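Local coordinates for general stress protein 26 (Bacillus anthracis, PDB 3EC6), which is of unknown function but binds flavin-adenine dinucleotide and belongs to the pyridoxamine 5'-phosphate oxidase family, consistent with a flavin-dependent role in the stress response, at residues 45-50 / 110-115; 82-87 / 114-119. All coordinates share one frame; numbering follows the deposited sequence. Where two conformers were deposited one is given.

How the interactions relate
After helix 4-13 and strands 17-24 and 27-38, the chain lays down strand 41-47 and turns through Asp47 to Ser50 into helix 51-58. It then builds strands 61-66 and 77-87, passes helix 90-96, and returns as strand 113-126. Interaction 1 (45-50 with 110-115) closes a loop of 59 intervening residues; interaction 2 (82-87 with 114-119) starts within that loop and closes a shorter one of 26 residues, about four residues further along the same strand. Strand 113-126 pairs with 41-47 along one edge and 77-87 along the other, and Val114 and Leu115 serve both contacts. The two meet directly where Thr46 CG2 packs against Ile116 CD1, 4.0 Å away.

Interaction 1: residues 45-50 / 110-115; sequences ATDRQS and DPNYVL. With FAD (flavin-adenine dinucleotide), chain B.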
loop_
_atom_site.group_PDB
_atom_site.type_symbol
_atom_site.label_atom_id
_atom_site.label_comp_id
_atom_site.label_asym_id
_atom_site.label_seq_id
_atom_site.Cartn_x
_atom_site.Cartn_y
_atom_site.Cartn_z
ATOM N N ALA A 45 9.538 3.933 12.480
ATOM C CA ALA A 45 9.304 4.400 13.841
ATOM C C ALA A 45 7.819 4.510 14.049
ATOM O O ALA A 45 7.097 5.098 13.206
ATOM C CB ALA A 45 10.003 5.757 14.026
ATOM N N THR A 46 7.318 3.960 15.162
ATOM C CA THR A 46 5.888 4.028 15.424
ATOM C C THR A 46 5.612 3.961 16.923
ATOM O O THR A 46 6.555 3.769 17.731
ATOM C CB THR A 46 5.067 2.990 14.585
ATOM O OG1 THR A 46 3.694 3.374 14.595
ATOM C CG2 THR A 46 5.234 1.578 15.130
ATOM N N ASP A 47 4.334 4.050 17.271
ATOM C CA ASP A 47 3.913 3.945 18.665
ATOM C C ASP A 47 3.710 2.461 18.970
ATOM O O ASP A 47 3.152 1.685 18.136
ATOM C CB ASP A 47 2.583 4.698 18.809
ATOM C CG ASP A 47 1.932 4.494 20.175
ATOM O OD1 ASP A 47 2.270 5.212 21.123
ATOM O OD2 ASP A 47 1.050 3.603 20.282
ATOM N N ARG A 48 4.144 2.045 20.159
ATOM C CA ARG A 48 4.069 0.609 20.493
ATOM C C ARG A 48 2.650 0.044 20.623
ATOM O O ARG A 48 2.474 -1.172 20.500
ATOM C CB ARG A 48 4.880 0.264 21.728
ATOM C CG ARG A 48 4.262 0.684 22.981
ATOM C CD ARG A 48 4.945 -0.097 24.144
ATOM N NE ARG A 48 6.306 0.393 24.374
ATOM C CZ ARG A 48 7.426 -0.336 24.262
ATOM N NH1 ARG A 48 7.421 -1.635 23.893
ATOM N NH2 ARG A 48 8.583 0.256 24.497
ATOM N N GLN A 49 1.656 0.912 20.767
ATOM C CA GLN A 49 0.275 0.452 20.791
ATOM C C GLN A 49 -0.404 0.401 19.411
ATOM O O GLN A 49 -1.613 0.093 19.331
ATOM C CB GLN A 49 -0.552 1.293 21.772
ATOM C CG GLN A 49 -0.039 1.301 23.206
ATOM C CD GLN A 49 0.184 -0.107 23.769
ATOM O OE1 GLN A 49 1.125 -0.320 24.527
ATOM N NE2 GLN A 49 -0.682 -1.053 23.409
ATOM N N SER A 50 0.355 0.683 18.361
ATOM C CA SER A 50 -0.131 0.641 16.987
ATOM C C SER A 50 -0.720 -0.707 16.619
ATOM O O SER A 50 -0.211 -1.748 17.021
ATOM C CB SER A 50 1.027 0.954 16.040
ATOM O OG SER A 50 1.239 2.329 16.047
ATOM N N ASP A 110 10.722 8.841 24.370
ATOM C CA ASP A 110 9.324 8.434 24.614
ATOM C C ASP A 110 9.279 6.899 24.776
ATOM O O ASP A 110 9.650 6.163 23.843
ATOM C CB ASP A 110 8.469 8.868 23.427
ATOM C CG ASP A 110 6.978 8.684 23.641
ATOM O OD1 ASP A 110 6.575 7.887 24.534
ATOM O OD2 ASP A 110 6.198 9.299 22.859
ATOM N N PRO A 111 8.799 6.394 25.926
ATOM C CA PRO A 111 8.687 4.936 26.089
ATOM C C PRO A 111 7.786 4.250 25.052
ATOM O O PRO A 111 7.948 3.043 24.824
ATOM C CB PRO A 111 8.087 4.772 27.513
ATOM C CG PRO A 111 7.590 6.058 27.864
ATOM C CD PRO A 111 8.349 7.099 27.140
ATOM N N ASN A 112 6.878 5.004 24.414
ATOM C CA ASN A 112 6.036 4.474 23.361
ATOM C C ASN A 112 6.730 4.311 21.998
ATOM O O ASN A 112 6.167 3.682 21.119
ATOM C CB ASN A 112 4.779 5.333 23.182
ATOM C CG ASN A 112 3.906 5.325 24.451
ATOM O OD1 ASN A 112 3.727 4.248 25.056
ATOM N ND2 ASN A 112 3.350 6.462 24.828
ATOM N N TYR A 113 7.940 4.869 21.848
ATOM C CA TYR A 113 8.645 4.789 20.550
ATOM C C TYR A 113 9.291 3.407 20.410
ATOM O O TYR A 113 10.129 2.994 21.209
ATOM C CB TYR A 113 9.702 5.899 20.560
ATOM C CG TYR A 113 10.708 5.973 19.417
ATOM C CD1 TYR A 113 10.485 5.313 18.189
ATOM C CD2 TYR A 113 11.875 6.769 19.577
ATOM C CE1 TYR A 113 11.390 5.396 17.187
ATOM C CE2 TYR A 113 12.817 6.886 18.542
ATOM C CZ TYR A 113 12.541 6.176 17.350
ATOM O OH TYR A 113 13.456 6.291 16.325
ATOM N N VAL A 114 8.892 2.704 19.372
ATOM C CA VAL A 114 9.605 1.465 19.011
ATOM C C VAL A 114 9.857 1.537 17.529
ATOM O O VAL A 114 9.256 2.356 16.797
ATOM C CB VAL A 114 8.772 0.191 19.321
ATOM C CG1 VAL A 114 8.530 0.090 20.829
ATOM C CG2 VAL A 114 7.419 0.196 18.559
ATOM N N LEU A 115 10.736 0.662 17.074
ATOM C CA LEU A 115 10.973 0.503 15.635
ATOM C C LEU A 115 10.400 -0.835 15.156
ATOM O O LEU A 115 10.537 -1.862 15.819
ATOM C CB LEU A 115 12.475 0.538 15.309
ATOM C CG LEU A 115 13.170 1.885 15.526
ATOM C CD1 LEU A 115 14.692 1.647 15.502
ATOM C CD2 LEU A 115 12.739 2.908 14.489
HETATM P PA FAD B . -3.690 2.643 14.444
HETATM O O1A FAD B . -3.197 1.647 15.484
HETATM O O2A FAD B . -3.699 4.081 14.930
HETATM O O5B FAD B . -5.252 2.368 14.026
HETATM C C5B FAD B . -5.748 3.100 12.931
HETATM C C4B FAD B . -6.182 2.027 11.953
HETATM O O4B FAD B . -7.373 1.402 12.474
HETATM C C3B FAD B . -6.491 2.652 10.597
HETATM O O3B FAD B . -5.418 2.440 9.679
HETATM C C2B FAD B . -7.838 2.024 10.240
HETATM O O2B FAD B . -7.649 0.863 9.448
HETATM C C1B FAD B . -8.453 1.612 11.579
HETATM N N9A FAD B . -9.330 2.679 12.123
HETATM C C8A FAD B . -9.221 4.028 11.869
HETATM N N7A FAD B . -10.207 4.680 12.533
HETATM C C5A FAD B . -10.936 3.779 13.219
HETATM C C6A FAD B . -12.047 3.944 14.045
HETATM N N6A FAD B . -12.711 5.109 14.012
HETATM N N1A FAD B . -12.610 2.813 14.612
HETATM C C2A FAD B . -12.072 1.551 14.364
HETATM N N3A FAD B . -10.962 1.403 13.539
HETATM C C4A FAD B . -10.402 2.511 12.976
HETATM N N1 FAD B . 2.662 6.708 11.587
HETATM C C2 FAD B . 3.736 6.241 12.316
HETATM O O2 FAD B . 3.458 5.756 13.417
HETATM N N3 FAD B . 5.016 6.271 11.812
HETATM C C4 FAD B . 5.268 6.819 10.573
HETATM O O4 FAD B . 6.449 6.845 10.122
HETATM C C4X FAD B . 4.198 7.367 9.836
HETATM N N5 FAD B . 4.453 7.932 8.597
HETATM C C5X FAD B . 3.388 8.469 7.887
HETATM C C6 FAD B . 3.684 9.058 6.643
HETATM C C7 FAD B . 2.604 9.567 5.916
HETATM C C7M FAD B . 2.906 10.211 4.583
HETATM C C8 FAD B . 1.283 9.493 6.409
HETATM C C8M FAD B . 0.089 10.016 5.625
HETATM C C9 FAD B . 1.004 8.857 7.625
HETATM C C9A FAD B . 2.077 8.351 8.384
HETATM N N10 FAD B . 1.824 7.740 9.607
HETATM C C10 FAD B . 2.905 7.266 10.349
HETATM C "C1'" FAD B . 0.456 7.470 10.141
HETATM C "C2'" FAD B . -0.056 6.052 9.847
HETATM O "O2'" FAD B . -0.112 5.809 8.438
HETATM C "C3'" FAD B . -1.486 5.955 10.382
HETATM O "O3'" FAD B . -1.422 6.274 11.783
HETATM C "C4'" FAD B . -2.073 4.564 10.179
HETATM O "O4'" FAD B . -3.515 4.537 10.432
HETATM C "C5'" FAD B . -1.381 3.552 11.109
HETATM O "O5'" FAD B . -1.993 2.282 10.941
HETATM P P FAD B . -2.213 1.457 12.309
HETATM O O1P FAD B . -3.118 0.252 12.079
HETATM O O2P FAD B . -0.928 1.209 13.047
HETATM O O3P FAD B . -3.005 2.644 13.034
HETATM O O HOH W 1 5.136 2.378 26.530
#
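Thr46 and Val114 form an antiparallel hydrogen-bonded pair, flanked by the non-hydrogen-bonded pairs Ala45-Leu115 and Asp47-Tyr113, with strand axes 4.8 Å apart at closest. Just beyond the strand, Arg48 N donates to Asn112 O, and the Arg48 chain bends at chi3 (72°), which places NE near Pro111 O. Arg48 NE at 3.1 Å and Arg48 NH2 at 2.9 Å both donate to Pro111 O, nearly in the guanidinium plane, a double grip that fixes the rotation of the group, while Val114 CG1 lies over one face, offset toward the rim. NH2 also forms a salt bridge with Glu88. Asp47 and Asn112 run side by side, Asp47 OD1 reaching Asn112 CB at 3.2 Å; Asp47 OD2 takes the N-H of Gln49 from above the carboxylate plane, an Asx turn. Ala45 CB touches Tyr113 CE1 at 3.5 Å, and Tyr113 OH bonds to Lys93 O. Away from strand 113-126, Ala45 O takes the N-H of FAD N3 at 2.8 Å, while Thr46 OG1, off the sheet face and anti to the backbone N (chi1 -163°), donates to FAD O2 at 2.7 Å. Reading of the flavin pyrimidine by a strand end in this way fits the FMN-binding split-barrel fold of the family.

Interaction 2: residues 82-87 / 114-119; sequences GLASIE and VLIKIN
Ile86 crosses both Val114 and Ile116 obliquely, dividing its two branches between them. Ile86 CG2, anti to the backbone N, meets Val114 CB at 3.7 Å, whereas Ile86 CD1 meets Ile116 CG1 at 4.0 Å. On the same face Ala84 CB touches Ile116 CG2, the other branch of that isoleucine. The opposite face is more polar. Glu87 CB and Lys117 CB lie 4.2 Å apart, but the glutamate chain bends at chi2 (68°) while the lysine runs out extended. Their charged ends stay beyond salt-bridge distance, and a water joins them, donating to Glu87 OE1 at 2.6 Å and accepting from Lys117 NZ at 3.1 Å; Glu87 OE2 takes the N-H of Asp89. The antiparallel ladder is held by paired bonds at Ser85-Lys117 and Glu87-Leu115. At Leu83-Asn119, Asn119 N donates well to Leu83 O, while the return bond from Leu83 N to Asn119 O is weak and a water bridges those two atoms. Helix 51-58 packs through Ile53 and Ile56 on the face of Ala84, Ile86 and Ile116, helix 90-96 meets Glu87 and Leu115 on the other, and strands 61-66 and 41-47 continue the sheet at its two edges.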
loop_
_atom_site.group_PDB
_atom_site.type_symbol
_atom_site.label_atom_id
_atom_site.label_comp_id
_atom_site.label_asym_id
_atom_site.label_seq_id
_atom_site.Cartn_x
_atom_site.Cartn_y
_atom_site.Cartn_z
ATOM N N GLY A 82 9.344 -9.529 3.469
ATOM C CA GLY A 82 10.207 -10.055 4.538
ATOM C C GLY A 82 9.420 -10.186 5.827
ATOM O O GLY A 82 8.221 -9.939 5.835
ATOM N N LEU A 83 10.094 -10.626 6.882
ATOM C CA LEU A 83 9.502 -10.746 8.221
ATOM C C LEU A 83 9.902 -9.574 9.098
ATOM O O LEU A 83 11.036 -9.101 9.057
ATOM C CB LEU A 83 9.910 -12.071 8.875
ATOM C CG LEU A 83 9.110 -13.317 8.477
ATOM C CD1 LEU A 83 9.313 -13.696 7.005
ATOM C CD2 LEU A 83 9.477 -14.488 9.376
ATOM N N ALA A 84 8.936 -9.091 9.870
ATOM C CA ALA A 84 9.114 -7.978 10.750
ATOM C C ALA A 84 9.229 -8.431 12.205
ATOM O O ALA A 84 8.717 -9.492 12.621
ATOM C CB ALA A 84 7.897 -7.054 10.584
ATOM N N SER A 85 9.972 -7.623 12.953
ATOM C CA SER A 85 10.036 -7.766 14.408
ATOM C C SER A 85 10.093 -6.363 15.022
ATOM O O SER A 85 10.222 -5.364 14.317
ATOM C CB SER A 85 11.249 -8.619 14.785
ATOM O OG SER A 85 12.437 -7.998 14.343
ATOM N N ILE A 86 10.018 -6.296 16.348
ATOM C CA ILE A 86 10.063 -4.985 17.027
ATOM C C ILE A 86 11.448 -4.788 17.596
ATOM O O ILE A 86 12.052 -5.720 18.177
ATOM C CB ILE A 86 8.999 -4.941 18.128
ATOM C CG1 ILE A 86 7.624 -5.182 17.511
ATOM C CG2 ILE A 86 8.975 -3.513 18.799
ATOM C CD1 ILE A 86 7.360 -4.440 16.249
ATOM N N GLU A 87 11.979 -3.582 17.426
ATOM C CA GLU A 87 13.360 -3.271 17.799
ATOM C C GLU A 87 13.271 -2.078 18.753
ATOM O O GLU A 87 12.637 -1.051 18.444
ATOM C CB GLU A 87 14.197 -2.981 16.520
ATOM C CG GLU A 87 15.583 -2.417 16.816
ATOM C CD GLU A 87 16.502 -3.428 17.495
ATOM O OE1 GLU A 87 17.169 -4.177 16.749
ATOM O OE2 GLU A 87 16.622 -3.442 18.740
ATOM N N VAL A 114 8.892 2.704 19.372
ATOM C CA VAL A 114 9.605 1.465 19.011
ATOM C C VAL A 114 9.857 1.537 17.529
ATOM O O VAL A 114 9.256 2.356 16.797
ATOM C CB VAL A 114 8.772 0.191 19.321
ATOM C CG1 VAL A 114 8.530 0.090 20.829
ATOM C CG2 VAL A 114 7.419 0.196 18.559
ATOM N N LEU A 115 10.736 0.662 17.074
ATOM C CA LEU A 115 10.973 0.503 15.635
ATOM C C LEU A 115 10.400 -0.835 15.156
ATOM O O LEU A 115 10.537 -1.862 15.819
ATOM C CB LEU A 115 12.475 0.538 15.309
ATOM C CG LEU A 115 13.170 1.885 15.526
ATOM C CD1 LEU A 115 14.692 1.647 15.502
ATOM C CD2 LEU A 115 12.739 2.908 14.489
ATOM N N ILE A 116 9.772 -0.803 13.974
ATOM C CA ILE A 116 9.499 -2.061 13.278
ATOM C C ILE A 116 10.700 -2.325 12.351
ATOM O O ILE A 116 11.063 -1.480 11.545
ATOM C CB ILE A 116 8.266 -1.921 12.454
ATOM C CG1 ILE A 116 7.065 -1.647 13.340
ATOM C CG2 ILE A 116 8.088 -3.201 11.638
ATOM C CD1 ILE A 116 5.772 -1.346 12.520
ATOM N N LYS A 117 11.339 -3.488 12.528
ATOM C CA LYS A 117 12.521 -3.885 11.790
ATOM C C LYS A 117 12.066 -4.850 10.717
ATOM O O LYS A 117 11.396 -5.839 10.991
ATOM C CB LYS A 117 13.502 -4.599 12.737
ATOM C CG LYS A 117 14.656 -5.228 11.975
ATOM C CD LYS A 117 15.683 -5.764 12.963
ATOM C CE LYS A 117 16.801 -6.513 12.269
ATOM N NZ LYS A 117 17.725 -7.115 13.270
ATOM N N ILE A 118 12.403 -4.594 9.463
ATOM C CA ILE A 118 11.927 -5.468 8.373
ATOM C C ILE A 118 13.158 -6.106 7.745
ATOM O O ILE A 118 14.007 -5.420 7.134
ATOM C CB ILE A 118 11.160 -4.654 7.310
ATOM C CG1 ILE A 118 9.901 -4.106 7.910
ATOM C CG2 ILE A 118 10.751 -5.589 6.132
ATOM C CD1 ILE A 118 9.376 -2.937 7.203
ATOM N N ASN A 119 13.276 -7.416 7.930
ATOM C CA ASN A 119 14.405 -8.183 7.395
ATOM C C ASN A 119 14.006 -8.698 6.038
ATOM O O ASN A 119 13.136 -9.551 5.955
ATOM C CB ASN A 119 14.762 -9.370 8.284
ATOM C CG ASN A 119 15.621 -8.966 9.438
ATOM O OD1 ASN A 119 15.139 -8.794 10.543
ATOM N ND2 ASN A 119 16.904 -8.762 9.172
HETATM O O HOH W 2 12.873 -12.135 6.614
HETATM O O HOH W 3 12.762 -8.866 11.626
HETATM O O HOH W 4 18.446 -4.377 14.444
#